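Local coordinates for putative cytoplasmic protein (Salmonella typhimurium, PDB 2GK3) that is of unknown function but assembles as a hexamer and probably adopts the fold of the class I glutamine amidotransferase-like family, at residues V147-M152 with T220-S225; C166-S171 with V201-N206; Y189-A194 with N205-L210. All coordinates share one frame; numbering follows the deposited sequence.

Contact 1. Residues V147-M152 with T220-S225; sequences VLPVIM and TACFMS
The puckered ring of Pro149 meets strand 218-223 at two side chains: CD lies 3.5 Å from Cys222 SG, with CG a little farther from the same sulfur, while CB, CG and CD all border Thr220 OG1. Pro149 CG to Thr220 OG1 measures 3.7 Å, and the two side chains pass alongside in opposing directions. Thr220 OG1 sits between its own backbone N and carbonyl carbon (chi1 61°), and this hydroxyl donates to a water at 2.6 Å from OG1. The water in turn donates to Val147 O, 2.7 Å away, so the two segments are joined by a relayed polar link amid otherwise apolar packing. Thr220 CG2 lies beside the same carbonyl. In what is probably a class I amidotransferase-like fold, the contact sets the short strand 150-151, which pairs antiparallel with 185-194, beside strand 218-223, whose own neighbours are 120-124 and 207-215. Leu148 CB and Val150 CG2 also approach Cys222 SG, the latter at 4.1 Å, leaving that thiol bordered by three residues of 147-152. Farther along, Val150 and the selenomethionine Met224 reach toward each other tip to tip. Bends at chi2 and chi3 bring Met224 CE to 3.4 Å from Val150 CG1, tighter than ordinary van der Waals contact, and Met224 also touches Phe130.

Contact 2. Residues C166-S171 with V201-N206; sequences CAEAVS and VLTINN
Glu168 and Thr203 form the antiparallel hydrogen-bonded pair of strands 166-169 and 201-204, which run at 146° to each other, with Glu168 N to Thr203 O at 2.9 Å and Thr203 N to Glu168 O at 2.8 Å. Past this pair, Val201 O is gripped by two donors on the same face of its plane: Val170 N lies 3.0 Å from Val201 O, 37° above the carbonyl plane, and Ser171 N is less tilted. Val201 and Leu202 form a classic beta bulge opposite Leu210 on the neighbouring strand. Ala169 and Leu202 share one face of the sheet, where Leu202 CD2 packs 3.7 Å from Ala169 CB. On the face of Glu168 and Thr203, the Val170 side chain, from the loop after the strand, crosses Thr203 at about a right angle, and Val170 CG1 touches Thr203 CG2 at 3.7 Å. Beside them a water receives the N-H of Asn206, donates to Glu168 OE2 at 2.9 Å and bonds Thr203 OG1 at 2.7 Å. A second water links Cys166 O to Asn205 N. The direct backbone bonds thus fix the strand register, while the turn at Asn205 and Asn206 is coupled to strand 166-169 through solvent.

Contact 3. Residues Y189-A194 with N205-L210; sequences YNQAVA and NNDPLL
Gln191 CA and Asp207 CA are 6.7 Å apart, as are Ala194 CA and Pro208 CA, and the directions of 189-194 and 205-208 differ by 47°; the polar links between the segments are made by side chains and one water. Asp207 OD2 takes two bonds. Tyr189 OH donates to Asp207 OD2 over a very short 2.5 Å, with that oxygen in the ring plane at the phenol edge, and Gln191 NE2 reaches OD2 at 2.9 Å from the syn side, 32° out of the carboxylate plane. The Gln191 amide stands at 90° to the carboxylate and makes a weak second bond to OD1. Tyr189 OH also accepts from Asn205 ND2 at 3.1 Å, almost in the plane of that amide. Asn205 CG, anti to its own backbone N, comes to 3.7 Å from Tyr189 OH. Asn205 and Asn206, both with left-handed backbone angles, form the type I' turn of the hairpin joining strands 199-204 and 207-215, so the phenol ties this hairpin end to strand 185-194. The phenol bond and the Gln191 amide together would hold the Asp207 carboxylate in place. On the other side of Asp207 in sequence, Pro208 CG and CD both press on Ala192 O, CG at 3.3 Å from that oxygen. Between the backbones a water donates to Asn190 O and to Pro208 O, the latter at 2.8 Å, and accepts from Ala192 N.

Strands 185-194 and 207-215 make contact 3 the middle of the three: its centre lies 9 Å from that of contact 1 and 8 Å from that of contact 2, whereas contacts 1 and 2 are 14 Å apart and do not touch. Toward contact 1, probable backbone bonds run from Ile151 N to Val193 O (2.6 Å) and from Asn190 N to Met224 O (2.8 Å). Toward contact 2, Leu209 N lies 2.7 Å from Leu202 O, a probable bond within the hairpin, and Ile204 CG2 packs on Tyr189 CD1. Asn205 and Asn206 belong to both contacts 2 and 3. No other subunit of the hexamer touches any of these segments.

Contact 1. Residues V147-M152 with T220-S225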
ATOM      1  N   VAL E 147       9.808  29.442 -16.684  1.00 29.53           N
ATOM      2  CA  VAL E 147      10.281  30.390 -15.673  1.00 29.32           C
ATOM      3  C   VAL E 147      11.700  30.024 -15.226  1.00 29.18           C
ATOM      4  O   VAL E 147      12.478  30.906 -14.852  1.00 29.22           O
ATOM      5  CB  VAL E 147       9.300  30.513 -14.451  1.00 29.53           C
ATOM      6  CG1 VAL E 147       9.858  31.429 -13.369  1.00 29.84           C
ATOM      7  CG2 VAL E 147       7.932  31.024 -14.896  1.00 28.61           C
ATOM      8  N   LEU E 148      12.049  28.743 -15.289  1.00 28.44           N
ATOM      9  CA  LEU E 148      13.329  28.287 -14.700  1.00 28.45           C
ATOM     10  C   LEU E 148      14.506  28.555 -15.632  1.00 28.49           C
ATOM     11  O   LEU E 148      14.336  28.550 -16.850  1.00 28.06           O
ATOM     12  CB  LEU E 148      13.264  26.799 -14.289  1.00 27.90           C
ATOM     13  CG  LEU E 148      12.076  26.412 -13.387  1.00 27.82           C
ATOM     14  CD1 LEU E 148      12.026  24.907 -13.218  1.00 25.63           C
ATOM     15  CD2 LEU E 148      12.062  27.139 -12.003  1.00 25.04           C
ATOM     16  N   PRO E 149      15.704  28.821 -15.066  1.00 28.70           N
ATOM     17  CA  PRO E 149      16.848  29.122 -15.925  1.00 28.76           C
ATOM     18  C   PRO E 149      17.577  27.869 -16.452  1.00 29.16           C
ATOM     19  O   PRO E 149      18.723  27.957 -16.914  1.00 29.34           O
ATOM     20  CB  PRO E 149      17.751  29.934 -15.000  1.00 28.23           C
ATOM     21  CG  PRO E 149      17.513  29.354 -13.673  1.00 27.97           C
ATOM     22  CD  PRO E 149      16.068  28.914 -13.642  1.00 28.36           C
ATOM     23  N   VAL E 150      16.922  26.715 -16.355  1.00 29.87           N
ATOM     24  CA  VAL E 150      17.459  25.457 -16.891  1.00 29.71           C
ATOM     25  C   VAL E 150      16.417  24.763 -17.771  1.00 29.74           C
ATOM     26  O   VAL E 150      15.210  25.024 -17.664  1.00 29.92           O
ATOM     27  CB  VAL E 150      17.958  24.485 -15.767  1.00 30.38           C
ATOM     28  CG1 VAL E 150      19.078  25.117 -14.953  1.00 30.28           C
ATOM     29  CG2 VAL E 150      16.800  24.001 -14.854  1.00 29.49           C
ATOM     30  N   ILE E 151      16.880  23.875 -18.644  1.00 29.33           N
ATOM     31  CA  ILE E 151      15.973  23.039 -19.449  1.00 28.39           C
ATOM     32  C   ILE E 151      16.128  21.639 -18.891  1.00 27.78           C
ATOM     33  O   ILE E 151      17.245  21.180 -18.684  1.00 28.42           O
ATOM     34  CB  ILE E 151      16.324  23.118 -20.958  1.00 28.44           C
ATOM     35  CG1 ILE E 151      15.955  24.502 -21.508  1.00 29.17           C
ATOM     36  CG2 ILE E 151      15.606  22.024 -21.764  1.00 27.17           C
ATOM     37  CD1 ILE E 151      16.763  24.891 -22.736  1.00 31.59           C
HETATM   38  N   MSE E 152      15.016  20.984 -18.598  1.00 26.98           N
HETATM   39  CA  MSE E 152      15.038  19.681 -17.955  1.00 25.72           C
HETATM   40  C   MSE E 152      15.173  18.525 -18.951  1.00 27.35           C
HETATM   41  O   MSE E 152      15.049  18.722 -20.162  1.00 27.12           O
HETATM   42  CB  MSE E 152      13.765  19.504 -17.124  1.00 25.76           C
HETATM   43  CG  MSE E 152      13.917  19.923 -15.644  1.00 25.40           C
HETATM   44 SE   MSE E 152      12.226  20.492 -14.957  0.50 20.28          SE
HETATM   45  CE  MSE E 152      11.331  18.862 -15.011  1.00 29.72           C
ATOM     46  N   THR E 220      15.809  34.343 -10.783  1.00 31.81           N
ATOM     47  CA  THR E 220      15.637  32.923 -10.633  1.00 31.23           C
ATOM     48  C   THR E 220      16.948  32.222 -10.298  1.00 30.78           C
ATOM     49  O   THR E 220      18.041  32.720 -10.600  1.00 30.69           O
ATOM     50  CB  THR E 220      14.984  32.314 -11.894  1.00 31.40           C
ATOM     51  OG1 THR E 220      15.833  32.533 -13.032  1.00 32.23           O
ATOM     52  CG2 THR E 220      13.610  32.956 -12.143  1.00 30.02           C
ATOM     53  N   ALA E 221      16.821  31.075  -9.644  1.00 29.63           N
ATOM     54  CA  ALA E 221      17.964  30.285  -9.255  1.00 29.34           C
ATOM     55  C   ALA E 221      17.570  28.811  -9.184  1.00 29.58           C
ATOM     56  O   ALA E 221      16.418  28.455  -8.865  1.00 28.97           O
ATOM     57  CB  ALA E 221      18.520  30.753  -7.926  1.00 29.13           C
ATOM     58  N   CYS E 222      18.523  27.955  -9.512  1.00 28.90           N
ATOM     59  CA  CYS E 222      18.287  26.524  -9.388  1.00 29.90           C
ATOM     60  C   CYS E 222      19.515  25.934  -8.736  1.00 29.28           C
ATOM     61  O   CYS E 222      20.635  26.225  -9.155  1.00 29.94           O
ATOM     62  CB  CYS E 222      18.040  25.873 -10.758  1.00 29.16           C
ATOM     63  SG  CYS E 222      16.422  26.219 -11.482  1.00 33.40           S
ATOM     64  N   PHE E 223      19.304  25.133  -7.699  1.00 28.56           N
ATOM     65  CA  PHE E 223      20.386  24.385  -7.121  1.00 28.12           C
ATOM     66  C   PHE E 223      20.069  22.931  -7.384  1.00 27.84           C
ATOM     67  O   PHE E 223      19.031  22.440  -6.948  1.00 28.47           O
ATOM     68  CB  PHE E 223      20.531  24.669  -5.619  1.00 27.75           C
ATOM     69  CG  PHE E 223      21.729  24.006  -5.009  1.00 27.21           C
ATOM     70  CD1 PHE E 223      22.991  24.597  -5.111  1.00 26.60           C
ATOM     71  CD2 PHE E 223      21.608  22.786  -4.363  1.00 26.33           C
ATOM     72  CE1 PHE E 223      24.120  23.985  -4.570  1.00 27.32           C
ATOM     73  CE2 PHE E 223      22.727  22.166  -3.802  1.00 27.45           C
ATOM     74  CZ  PHE E 223      23.990  22.766  -3.905  1.00 27.12           C
HETATM   75  N   MSE E 224      20.964  22.241  -8.088  1.00 27.70           N
HETATM   76  CA  MSE E 224      20.578  20.994  -8.776  1.00 27.38           C
HETATM   77  C   MSE E 224      20.671  19.772  -7.905  1.00 27.88           C
HETATM   78  O   MSE E 224      20.167  18.707  -8.255  1.00 28.44           O
HETATM   79  CB  MSE E 224      21.375  20.790 -10.080  1.00 26.76           C
HETATM   80  CG  MSE E 224      21.216  21.905 -11.109  1.00 24.82           C
HETATM   81 SE   MSE E 224      19.385  22.460 -11.532  0.50 22.02          SE
HETATM   82  CE  MSE E 224      19.984  24.259 -11.766  0.50 25.42           C
ATOM     83  N   SER E 225      21.340  19.915  -6.771  1.00 28.75           N
ATOM     84  CA  SER E 225      21.376  18.847  -5.785  1.00 29.21           C
ATOM     85  C   SER E 225      20.489  19.253  -4.603  1.00 30.10           C
ATOM     86  O   SER E 225      19.783  20.272  -4.651  1.00 30.48           O
ATOM     87  CB  SER E 225      22.816  18.566  -5.354  1.00 28.93           C
ATOM     88  OG  SER E 225      22.879  17.447  -4.504  1.00 27.53           O
TER
HETATM   89  O   HOH W   1      14.683  32.324 -15.388  1.00 34.12           O

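Contact 2. Residues C166-S171 with V201-N206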
ATOM      1  N   CYS E 166      32.373  16.098  -5.700  1.00 40.01           N
ATOM      2  CA  CYS E 166      32.367  17.456  -5.154  1.00 42.18           C
ATOM      3  C   CYS E 166      31.867  18.505  -6.141  1.00 41.27           C
ATOM      4  O   CYS E 166      31.949  18.328  -7.347  1.00 40.95           O
ATOM      5  CB  CYS E 166      33.762  17.829  -4.656  1.00 42.63           C
ATOM      6  SG  CYS E 166      35.017  17.371  -5.857  1.00 50.67           S
ATOM      7  N   ALA E 167      31.327  19.588  -5.601  1.00 41.53           N
ATOM      8  CA  ALA E 167      30.962  20.748  -6.388  1.00 41.47           C
ATOM      9  C   ALA E 167      32.234  21.464  -6.807  1.00 41.49           C
ATOM     10  O   ALA E 167      33.288  21.283  -6.181  1.00 41.68           O
ATOM     11  CB  ALA E 167      30.082  21.685  -5.573  1.00 41.45           C
ATOM     12  N   GLU E 168      32.133  22.259  -7.870  1.00 41.02           N
ATOM     13  CA  GLU E 168      33.237  23.093  -8.329  1.00 41.04           C
ATOM     14  C   GLU E 168      32.739  24.467  -8.730  1.00 40.39           C
ATOM     15  O   GLU E 168      31.647  24.597  -9.303  1.00 39.59           O
ATOM     16  CB  GLU E 168      33.951  22.433  -9.509  1.00 41.46           C
ATOM     17  CG  GLU E 168      34.988  21.408  -9.065  1.00 45.07           C
ATOM     18  CD  GLU E 168      35.347  20.422 -10.145  1.00 48.92           C
ATOM     19  OE1 GLU E 168      36.086  19.461  -9.843  1.00 50.67           O
ATOM     20  OE2 GLU E 168      34.888  20.600 -11.293  1.00 51.66           O
ATOM     21  N   ALA E 169      33.519  25.500  -8.409  1.00 40.16           N
ATOM     22  CA  ALA E 169      33.169  26.849  -8.845  1.00 39.86           C
ATOM     23  C   ALA E 169      33.716  27.091 -10.246  1.00 39.97           C
ATOM     24  O   ALA E 169      34.919  26.938 -10.492  1.00 39.39           O
ATOM     25  CB  ALA E 169      33.661  27.890  -7.856  1.00 39.49           C
ATOM     26  N   VAL E 170      32.818  27.419 -11.172  1.00 40.52           N
ATOM     27  CA  VAL E 170      33.221  27.859 -12.520  1.00 41.42           C
ATOM     28  C   VAL E 170      33.134  29.380 -12.682  1.00 41.88           C
ATOM     29  O   VAL E 170      33.690  29.944 -13.635  1.00 42.43           O
ATOM     30  CB  VAL E 170      32.453  27.143 -13.670  1.00 41.28           C
ATOM     31  CG1 VAL E 170      32.840  25.663 -13.734  1.00 41.88           C
ATOM     32  CG2 VAL E 170      30.957  27.319 -13.534  1.00 41.64           C
ATOM     33  N   SER E 171      32.431  30.035 -11.758  1.00 42.26           N
ATOM     34  CA  SER E 171      32.513  31.487 -11.601  1.00 42.66           C
ATOM     35  C   SER E 171      32.708  31.861 -10.140  1.00 42.81           C
ATOM     36  O   SER E 171      31.785  32.419  -9.530  1.00 42.41           O
ATOM     37  CB  SER E 171      31.265  32.172 -12.136  1.00 42.81           C
ATOM     38  OG  SER E 171      31.060  31.851 -13.495  1.00 44.19           O
ATOM     39  N   VAL E 201      27.199  29.027 -12.167  1.00 31.71           N
ATOM     40  CA  VAL E 201      28.188  29.460 -11.179  1.00 31.41           C
ATOM     41  C   VAL E 201      28.969  28.291 -10.570  1.00 31.65           C
ATOM     42  O   VAL E 201      30.160  28.410 -10.293  1.00 31.80           O
ATOM     43  CB  VAL E 201      27.505  30.334 -10.088  1.00 31.51           C
ATOM     44  CG1 VAL E 201      28.450  30.639  -8.942  1.00 30.95           C
ATOM     45  CG2 VAL E 201      26.962  31.621 -10.712  1.00 29.98           C
ATOM     46  N   LEU E 202      28.289  27.168 -10.361  1.00 31.83           N
ATOM     47  CA  LEU E 202      28.908  25.974  -9.799  1.00 32.29           C
ATOM     48  C   LEU E 202      28.509  24.796 -10.661  1.00 32.47           C
ATOM     49  O   LEU E 202      27.414  24.781 -11.231  1.00 33.14           O
ATOM     50  CB  LEU E 202      28.408  25.707  -8.367  1.00 32.52           C
ATOM     51  CG  LEU E 202      28.619  26.683  -7.188  1.00 32.84           C
ATOM     52  CD1 LEU E 202      28.102  26.044  -5.896  1.00 30.18           C
ATOM     53  CD2 LEU E 202      30.100  27.068  -7.044  1.00 32.31           C
ATOM     54  N   THR E 203      29.377  23.798 -10.733  1.00 32.24           N
ATOM     55  CA  THR E 203      29.090  22.588 -11.498  1.00 32.33           C
ATOM     56  C   THR E 203      29.347  21.368 -10.632  1.00 32.10           C
ATOM     57  O   THR E 203      29.984  21.443  -9.582  1.00 31.54           O
ATOM     58  CB  THR E 203      29.984  22.464 -12.739  1.00 32.28           C
ATOM     59  OG1 THR E 203      31.344  22.465 -12.303  1.00 34.94           O
ATOM     60  CG2 THR E 203      29.762  23.627 -13.739  1.00 31.49           C
ATOM     61  N   ILE E 204      28.864  20.233 -11.107  1.00 31.84           N
ATOM     62  CA  ILE E 204      29.000  18.986 -10.411  1.00 31.85           C
ATOM     63  C   ILE E 204      29.106  17.972 -11.544  1.00 32.45           C
ATOM     64  O   ILE E 204      28.250  17.971 -12.425  1.00 32.86           O
ATOM     65  CB  ILE E 204      27.743  18.772  -9.492  1.00 31.96           C
ATOM     66  CG1 ILE E 204      27.915  17.583  -8.541  1.00 31.45           C
ATOM     67  CG2 ILE E 204      26.422  18.715 -10.307  1.00 29.82           C
ATOM     68  CD1 ILE E 204      26.781  17.466  -7.495  1.00 31.87           C
ATOM     69  N   ASN E 205      30.178  17.178 -11.584  1.00 33.31           N
ATOM     70  CA  ASN E 205      30.366  16.171 -12.659  1.00 34.47           C
ATOM     71  C   ASN E 205      30.277  16.839 -14.036  1.00 34.82           C
ATOM     72  O   ASN E 205      29.778  16.267 -15.011  1.00 35.22           O
ATOM     73  CB  ASN E 205      29.320  15.061 -12.510  1.00 34.72           C
ATOM     74  CG  ASN E 205      29.605  13.840 -13.373  1.00 36.66           C
ATOM     75  OD1 ASN E 205      30.766  13.505 -13.652  1.00 36.23           O
ATOM     76  ND2 ASN E 205      28.528  13.145 -13.781  1.00 36.68           N
ATOM     77  N   ASN E 206      30.749  18.082 -14.087  1.00 35.00           N
ATOM     78  CA  ASN E 206      30.659  18.928 -15.271  1.00 35.44           C
ATOM     79  C   ASN E 206      29.229  19.328 -15.697  1.00 35.11           C
ATOM     80  O   ASN E 206      29.056  20.007 -16.707  1.00 35.98           O
ATOM     81  CB  ASN E 206      31.480  18.342 -16.444  1.00 35.37           C
ATOM     82  CG  ASN E 206      32.959  18.143 -16.082  1.00 35.59           C
ATOM     83  OD1 ASN E 206      33.636  19.069 -15.631  1.00 35.07           O
ATOM     84  ND2 ASN E 206      33.449  16.931 -16.258  1.00 35.34           N
TER
HETATM   85  O   HOH W   2      32.496  17.961 -10.037  1.00 42.05           O
HETATM   86  O   HOH W   3      32.117  19.866 -11.961  1.00 29.62           O

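Contact 3. Residues Y189-A194 with N205-L210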
ATOM      1  N   TYR E 189      22.401  14.371  -7.840  1.00 27.10           N
ATOM      2  CA  TYR E 189      21.848  15.631  -8.318  1.00 27.34           C
ATOM      3  C   TYR E 189      20.862  15.374  -9.452  1.00 27.22           C
ATOM      4  O   TYR E 189      20.852  14.283 -10.036  1.00 27.13           O
ATOM      5  CB  TYR E 189      22.963  16.605  -8.759  1.00 27.57           C
ATOM      6  CG  TYR E 189      23.792  16.139  -9.956  1.00 27.24           C
ATOM      7  CD1 TYR E 189      23.527  16.624 -11.237  1.00 27.30           C
ATOM      8  CD2 TYR E 189      24.849  15.244  -9.792  1.00 27.81           C
ATOM      9  CE1 TYR E 189      24.287  16.229 -12.336  1.00 28.25           C
ATOM     10  CE2 TYR E 189      25.629  14.837 -10.880  1.00 29.38           C
ATOM     11  CZ  TYR E 189      25.342  15.332 -12.153  1.00 29.37           C
ATOM     12  OH  TYR E 189      26.083  14.917 -13.241  1.00 28.72           O
ATOM     13  N   ASN E 190      20.029  16.378  -9.733  1.00 27.16           N
ATOM     14  CA  ASN E 190      19.176  16.395 -10.919  1.00 27.36           C
ATOM     15  C   ASN E 190      19.956  16.977 -12.093  1.00 27.82           C
ATOM     16  O   ASN E 190      20.503  18.089 -11.997  1.00 27.33           O
ATOM     17  CB  ASN E 190      17.931  17.245 -10.682  1.00 26.96           C
ATOM     18  CG  ASN E 190      17.009  16.669  -9.628  1.00 26.75           C
ATOM     19  OD1 ASN E 190      16.994  17.140  -8.491  1.00 29.18           O
ATOM     20  ND2 ASN E 190      16.230  15.662  -9.995  1.00 24.86           N
ATOM     21  N   GLN E 191      20.016  16.227 -13.193  1.00 28.43           N
ATOM     22  CA  GLN E 191      20.726  16.681 -14.389  1.00 28.54           C
ATOM     23  C   GLN E 191      19.872  17.594 -15.246  1.00 28.53           C
ATOM     24  O   GLN E 191      18.802  17.218 -15.694  1.00 28.52           O
ATOM     25  CB  GLN E 191      21.181  15.501 -15.246  1.00 29.21           C
ATOM     26  CG  GLN E 191      22.020  15.921 -16.456  1.00 30.61           C
ATOM     27  CD  GLN E 191      22.599  14.741 -17.182  1.00 35.95           C
ATOM     28  OE1 GLN E 191      21.874  13.884 -17.676  1.00 37.26           O
ATOM     29  NE2 GLN E 191      23.915  14.679 -17.240  1.00 38.23           N
ATOM     30  N   ALA E 192      20.358  18.800 -15.491  1.00 28.83           N
ATOM     31  CA  ALA E 192      19.645  19.726 -16.364  1.00 28.82           C
ATOM     32  C   ALA E 192      20.665  20.443 -17.272  1.00 28.77           C
ATOM     33  O   ALA E 192      21.865  20.291 -17.102  1.00 28.99           O
ATOM     34  CB  ALA E 192      18.818  20.711 -15.550  1.00 27.97           C
ATOM     35  N   VAL E 193      20.167  21.167 -18.260  1.00 28.52           N
ATOM     36  CA  VAL E 193      20.996  21.957 -19.137  1.00 29.06           C
ATOM     37  C   VAL E 193      20.659  23.425 -18.847  1.00 29.15           C
ATOM     38  O   VAL E 193      19.482  23.812 -18.852  1.00 29.30           O
ATOM     39  CB  VAL E 193      20.731  21.605 -20.627  1.00 28.91           C
ATOM     40  CG1 VAL E 193      21.544  22.512 -21.539  1.00 29.12           C
ATOM     41  CG2 VAL E 193      21.052  20.106 -20.906  1.00 28.37           C
ATOM     42  N   ALA E 194      21.682  24.226 -18.567  1.00 29.00           N
ATOM     43  CA  ALA E 194      21.474  25.661 -18.376  1.00 29.66           C
ATOM     44  C   ALA E 194      20.927  26.313 -19.659  1.00 29.81           C
ATOM     45  O   ALA E 194      21.380  25.992 -20.749  1.00 29.53           O
ATOM     46  CB  ALA E 194      22.771  26.318 -17.968  1.00 29.18           C
ATOM     47  N   ASN E 205      30.178  17.178 -11.584  1.00 33.31           N
ATOM     48  CA  ASN E 205      30.366  16.171 -12.659  1.00 34.47           C
ATOM     49  C   ASN E 205      30.277  16.839 -14.036  1.00 34.82           C
ATOM     50  O   ASN E 205      29.778  16.267 -15.011  1.00 35.22           O
ATOM     51  CB  ASN E 205      29.320  15.061 -12.510  1.00 34.72           C
ATOM     52  CG  ASN E 205      29.605  13.840 -13.373  1.00 36.66           C
ATOM     53  OD1 ASN E 205      30.766  13.505 -13.652  1.00 36.23           O
ATOM     54  ND2 ASN E 205      28.528  13.145 -13.781  1.00 36.68           N
ATOM     55  N   ASN E 206      30.749  18.082 -14.087  1.00 35.00           N
ATOM     56  CA  ASN E 206      30.659  18.928 -15.271  1.00 35.44           C
ATOM     57  C   ASN E 206      29.229  19.328 -15.697  1.00 35.11           C
ATOM     58  O   ASN E 206      29.056  20.007 -16.707  1.00 35.98           O
ATOM     59  CB  ASN E 206      31.480  18.342 -16.444  1.00 35.37           C
ATOM     60  CG  ASN E 206      32.959  18.143 -16.082  1.00 35.59           C
ATOM     61  OD1 ASN E 206      33.636  19.069 -15.631  1.00 35.07           O
ATOM     62  ND2 ASN E 206      33.449  16.931 -16.258  1.00 35.34           N
ATOM     63  N   ASP E 207      28.215  18.934 -14.929  1.00 33.89           N
ATOM     64  CA  ASP E 207      26.843  19.407 -15.195  1.00 32.82           C
ATOM     65  C   ASP E 207      26.600  20.667 -14.356  1.00 31.70           C
ATOM     66  O   ASP E 207      27.286  20.883 -13.364  1.00 31.42           O
ATOM     67  CB  ASP E 207      25.799  18.351 -14.838  1.00 32.61           C
ATOM     68  CG  ASP E 207      25.715  17.223 -15.849  1.00 33.30           C
ATOM     69  OD1 ASP E 207      25.650  17.484 -17.075  1.00 33.23           O
ATOM     70  OD2 ASP E 207      25.673  16.055 -15.400  1.00 35.39           O
ATOM     71  N   PRO E 208      25.628  21.507 -14.755  1.00 31.50           N
ATOM     72  CA  PRO E 208      25.399  22.686 -13.906  1.00 31.50           C
ATOM     73  C   PRO E 208      24.923  22.271 -12.504  1.00 31.78           C
ATOM     74  O   PRO E 208      24.230  21.235 -12.357  1.00 30.81           O
ATOM     75  CB  PRO E 208      24.305  23.465 -14.646  1.00 30.95           C
ATOM     76  CG  PRO E 208      23.756  22.563 -15.652  1.00 30.95           C
ATOM     77  CD  PRO E 208      24.716  21.454 -15.914  1.00 30.23           C
ATOM     78  N   LEU E 209      25.324  23.049 -11.495  1.00 31.59           N
ATOM     79  CA  LEU E 209      24.862  22.830 -10.116  1.00 31.50           C
ATOM     80  C   LEU E 209      24.134  24.061  -9.553  1.00 31.59           C
ATOM     81  O   LEU E 209      23.046  23.941  -8.976  1.00 32.08           O
ATOM     82  CB  LEU E 209      26.016  22.402  -9.193  1.00 30.85           C
ATOM     83  CG  LEU E 209      25.733  22.298  -7.682  1.00 30.68           C
ATOM     84  CD1 LEU E 209      24.679  21.244  -7.370  1.00 28.18           C
ATOM     85  CD2 LEU E 209      27.013  22.003  -6.897  1.00 30.05           C
ATOM     86  N   LEU E 210      24.747  25.232  -9.701  1.00 31.43           N
ATOM     87  CA  LEU E 210      24.105  26.483  -9.303  1.00 30.88           C
ATOM     88  C   LEU E 210      23.972  27.392 -10.511  1.00 30.52           C
ATOM     89  O   LEU E 210      24.968  27.721 -11.141  1.00 30.13           O
ATOM     90  CB  LEU E 210      24.889  27.168  -8.171  1.00 30.56           C
ATOM     91  CG  LEU E 210      24.288  28.427  -7.537  1.00 30.99           C
ATOM     92  CD1 LEU E 210      22.878  28.196  -6.904  1.00 27.67           C
ATOM     93  CD2 LEU E 210      25.264  29.009  -6.517  1.00 30.81           C
TER
HETATM   94  O   HOH W   4      22.413  19.413 -13.577  1.00 20.10           O